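Long-range contact in Swi5-dependent recombination DNA repair protein 1 (Schizosaccharomyces pombe, PDB 3VIQ), which forms a complex with Swi5 that activates Rad51-mediated strand exchange, and takes part in recombination repair of DNA and meiotic chromosome segregation: residues A56-A64 with E94-N102. Sequence-based numbering, arbitrary orientation.
Sequences AEVLFKPMA and EFTMSMFLN
Phe60, near the C-terminal end of the long helix 38-68, faces Met97 at the start of the short helix 97-103 of the Sfr1 C-terminal domain, with their CA atoms 6.7 Å apart. The local axes approach to 10.4 Å and their N-to-C directions diverge by 113°, a steep helix-helix packing made by apolar side chains. The long helix also packs on the loop leading into the short one, where the CA atoms of Ala64 and Phe95 come within 5.5 Å. Phe100 is a knob seated in a hole of Ala56, Leu59, Phe60 and Met63. CA of Phe60 lies over one face of the Phe100 ring, displaced toward the rim, whereas Met63 SD meets its edge in the ring plane, 3.7 Å from Phe100 CD1. Met63 reaches this edge because CG stands anti to the backbone N (chi1 -176°) and the chain beyond stays extended, carrying CE on to 3.7 Å from Phe95 CZ.

Met97 CA and Ala64 CB lie over opposite faces of the Phe60 ring, both displaced toward the rim. Beside it the Phe95 ring meets it rim to rim, with planes 25° apart. Met97 bends at chi2 and chi3, bringing CE to 3.6 Å from Phe60 CB and also against Phe60 CG. Its SD sits obliquely, 4.7 Å from the centroid of the Phe60 ring, a Met-aromatic contact. Replacing Phe60 with an alanine would probably strip the ring from the Met97 methyl, open a gap between Met97 and Ala64, and leave Phe95 without its rim partner.

Thr96 OG1 accepts a weak bond from Met99 N, and Met99 SD a weak one from Thr96 N, a capping box closed by sulfur. Met60 of the Swi5 chain packs on Ala56 and Phe100, while Trp120 of Sfr1 packs on Ala56 and Met97. At the Phe60 edge, near the ring plane, Phe95 O lies 3.5 Å from Phe60 CZ.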
loop_
_atom_site.group_PDB
_atom_site.type_symbol
_atom_site.label_atom_id
_atom_site.label_comp_id
_atom_site.label_asym_id
_atom_site.label_seq_id
_atom_site.Cartn_x
_atom_site.Cartn_y
_atom_site.Cartn_z
ATOM N N ALA A 56 -4.688 -19.427 5.344
ATOM C CA ALA A 56 -4.087 -19.911 4.089
ATOM C C ALA A 56 -3.623 -21.373 4.190
ATOM O O ALA A 56 -3.829 -22.145 3.266
ATOM C CB ALA A 56 -2.919 -19.012 3.634
ATOM N N GLU A 57 -2.993 -21.740 5.299
ATOM C CA GLU A 57 -2.548 -23.126 5.532
ATOM C C GLU A 57 -3.713 -24.124 5.650
ATOM O O GLU A 57 -3.612 -25.274 5.179
ATOM C CB GLU A 57 -1.680 -23.201 6.789
ATOM C CG GLU A 57 -0.244 -22.761 6.552
ATOM C CD GLU A 57 0.592 -22.815 7.810
ATOM O OE1 GLU A 57 0.268 -23.620 8.699
ATOM O OE2 GLU A 57 1.568 -22.044 7.922
ATOM N N VAL A 58 -4.812 -23.694 6.270
ATOM C CA VAL A 58 -6.006 -24.541 6.359
ATOM C C VAL A 58 -6.640 -24.751 4.969
ATOM O O VAL A 58 -7.044 -25.862 4.654
ATOM C CB VAL A 58 -7.079 -23.951 7.304
ATOM C CG1 VAL A 58 -8.284 -24.875 7.375
ATOM C CG2 VAL A 58 -6.503 -23.726 8.721
ATOM N N LEU A 59 -6.732 -23.691 4.153
ATOM C CA LEU A 59 -7.388 -23.800 2.836
ATOM C C LEU A 59 -6.510 -24.483 1.776
ATOM O O LEU A 59 -6.997 -25.329 0.987
ATOM C CB LEU A 59 -7.814 -22.436 2.313
ATOM C CG LEU A 59 -8.951 -21.788 3.078
ATOM C CD1 LEU A 59 -8.851 -20.251 2.947
ATOM C CD2 LEU A 59 -10.282 -22.323 2.608
ATOM N N PHE A 60 -5.225 -24.117 1.781
ATOM C CA PHE A 60 -4.246 -24.609 0.794
ATOM C C PHE A 60 -4.175 -26.117 0.768
ATOM O O PHE A 60 -4.247 -26.700 -0.301
ATOM C CB PHE A 60 -2.830 -24.043 1.051
ATOM C CG PHE A 60 -1.733 -24.715 0.242
ATOM C CD1 PHE A 60 -1.670 -24.547 -1.134
ATOM C CD2 PHE A 60 -0.756 -25.498 0.877
ATOM C CE1 PHE A 60 -0.649 -25.162 -1.891
ATOM C CE2 PHE A 60 0.269 -26.137 0.150
ATOM C CZ PHE A 60 0.328 -25.986 -1.237
ATOM N N LYS A 61 -4.024 -26.742 1.932
ATOM C CA LYS A 61 -3.616 -28.158 1.972
ATOM C C LYS A 61 -4.577 -29.114 1.228
ATOM O O LYS A 61 -4.121 -29.884 0.355
ATOM C CB LYS A 61 -3.335 -28.653 3.407
ATOM C CG LYS A 61 -2.506 -29.945 3.424
ATOM C CD LYS A 61 -2.247 -30.486 4.822
ATOM C CE LYS A 61 -3.454 -31.227 5.379
ATOM N NZ LYS A 61 -3.045 -32.544 5.927
ATOM N N PRO A 62 -5.890 -29.069 1.562
ATOM C CA PRO A 62 -6.825 -29.892 0.781
ATOM C C PRO A 62 -7.048 -29.365 -0.659
ATOM O O PRO A 62 -7.279 -30.163 -1.567
ATOM C CB PRO A 62 -8.112 -29.895 1.625
ATOM C CG PRO A 62 -8.034 -28.624 2.466
ATOM C CD PRO A 62 -6.558 -28.352 2.677
ATOM N N MET A 63 -6.942 -28.064 -0.887
ATOM C CA MET A 63 -6.945 -27.547 -2.276
ATOM C C MET A 63 -5.819 -28.158 -3.140
ATOM O O MET A 63 -6.083 -28.623 -4.245
ATOM C CB MET A 63 -6.869 -26.007 -2.302
ATOM C CG MET A 63 -6.956 -25.418 -3.695
ATOM S SD MET A 63 -6.997 -23.600 -3.734
ATOM C CE MET A 63 -7.306 -23.323 -5.499
ATOM N N ALA A 64 -4.583 -28.159 -2.619
ATOM C CA ALA A 64 -3.421 -28.779 -3.289
ATOM C C ALA A 64 -3.652 -30.259 -3.658
ATOM O O ALA A 64 -3.215 -30.717 -4.716
ATOM C CB ALA A 64 -2.166 -28.652 -2.420
ATOM N N GLU A 94 3.100 -29.431 -9.481
ATOM C CA GLU A 94 2.293 -29.333 -8.270
ATOM C C GLU A 94 1.835 -27.893 -7.971
ATOM O O GLU A 94 2.510 -26.905 -8.302
ATOM C CB GLU A 94 3.036 -29.917 -7.059
ATOM C CG GLU A 94 4.395 -29.264 -6.766
ATOM C CD GLU A 94 4.892 -29.514 -5.343
ATOM O OE1 GLU A 94 4.531 -30.550 -4.747
ATOM O OE2 GLU A 94 5.656 -28.666 -4.828
ATOM N N PHE A 95 0.667 -27.818 -7.346
ATOM C CA PHE A 95 0.115 -26.583 -6.841
ATOM C C PHE A 95 0.892 -26.135 -5.597
ATOM O O PHE A 95 0.958 -26.852 -4.602
ATOM C CB PHE A 95 -1.345 -26.813 -6.491
ATOM C CG PHE A 95 -2.101 -25.579 -6.214
ATOM C CD1 PHE A 95 -2.335 -24.657 -7.228
ATOM C CD2 PHE A 95 -2.648 -25.356 -4.958
ATOM C CE1 PHE A 95 -3.081 -23.524 -6.988
ATOM C CE2 PHE A 95 -3.383 -24.223 -4.702
ATOM C CZ PHE A 95 -3.603 -23.294 -5.722
ATOM N N THR A 96 1.496 -24.955 -5.673
ATOM C CA THR A 96 2.316 -24.438 -4.584
ATOM C C THR A 96 1.533 -23.373 -3.776
ATOM O O THR A 96 0.480 -22.881 -4.214
ATOM C CB THR A 96 3.630 -23.853 -5.130
ATOM O OG1 THR A 96 3.334 -22.748 -5.992
ATOM C CG2 THR A 96 4.432 -24.915 -5.923
ATOM N N MET A 97 2.042 -23.050 -2.592
ATOM C CA MET A 97 1.434 -22.010 -1.755
ATOM C C MET A 97 1.426 -20.690 -2.514
ATOM O O MET A 97 0.506 -19.903 -2.363
ATOM C CB MET A 97 2.161 -21.851 -0.404
ATOM C CG MET A 97 1.583 -20.740 0.532
ATOM S SD MET A 97 -0.198 -20.852 0.903
ATOM C CE MET A 97 -0.179 -22.001 2.273
ATOM N N SER A 98 2.435 -20.476 -3.352
ATOM C CA SER A 98 2.607 -19.198 -4.026
ATOM C C SER A 98 1.591 -19.024 -5.138
ATOM O O SER A 98 1.141 -17.926 -5.395
ATOM C CB SER A 98 4.040 -19.090 -4.555
ATOM O OG SER A 98 4.954 -19.296 -3.481
ATOM N N MET A 99 1.246 -20.119 -5.810
ATOM C CA MET A 99 0.151 -20.100 -6.785
ATOM C C MET A 99 -1.157 -19.827 -6.049
ATOM O O MET A 99 -2.015 -19.071 -6.523
ATOM C CB MET A 99 0.059 -21.430 -7.525
ATOM C CG MET A 99 1.207 -21.690 -8.500
ATOM S SD MET A 99 1.256 -23.447 -8.896
ATOM C CE MET A 99 2.797 -23.599 -9.831
ATOM N N PHE A 100 -1.293 -20.464 -4.892
ATOM C CA PHE A 100 -2.441 -20.235 -4.041
ATOM C C PHE A 100 -2.538 -18.777 -3.685
ATOM O O PHE A 100 -3.567 -18.157 -3.891
ATOM C CB PHE A 100 -2.363 -21.090 -2.778
ATOM C CG PHE A 100 -3.426 -20.783 -1.802
ATOM C CD1 PHE A 100 -4.659 -21.393 -1.911
ATOM C CD2 PHE A 100 -3.211 -19.849 -0.789
ATOM C CE1 PHE A 100 -5.661 -21.101 -1.017
ATOM C CE2 PHE A 100 -4.188 -19.553 0.085
ATOM C CZ PHE A 100 -5.428 -20.174 -0.016
ATOM N N LEU A 101 -1.470 -18.200 -3.167
ATOM C CA LEU A 101 -1.543 -16.772 -2.723
ATOM C C LEU A 101 -1.826 -15.836 -3.910
ATOM O O LEU A 101 -2.653 -14.937 -3.816
ATOM C CB LEU A 101 -0.267 -16.341 -2.014
ATOM C CG LEU A 101 0.067 -16.946 -0.658
ATOM C CD1 LEU A 101 1.551 -16.598 -0.327
ATOM C CD2 LEU A 101 -0.901 -16.525 0.446
ATOM N N ASN A 102 -1.169 -16.088 -5.035
ATOM C CA ASN A 102 -1.471 -15.380 -6.284
ATOM C C ASN A 102 -2.961 -15.526 -6.698
ATOM O O ASN A 102 -3.627 -14.572 -7.087
ATOM C CB ASN A 102 -0.559 -15.912 -7.403
ATOM C CG ASN A 102 -0.676 -15.114 -8.691
ATOM O OD1 ASN A 102 -0.844 -13.899 -8.668
ATOM N ND2 ASN A 102 -0.541 -15.789 -9.820
#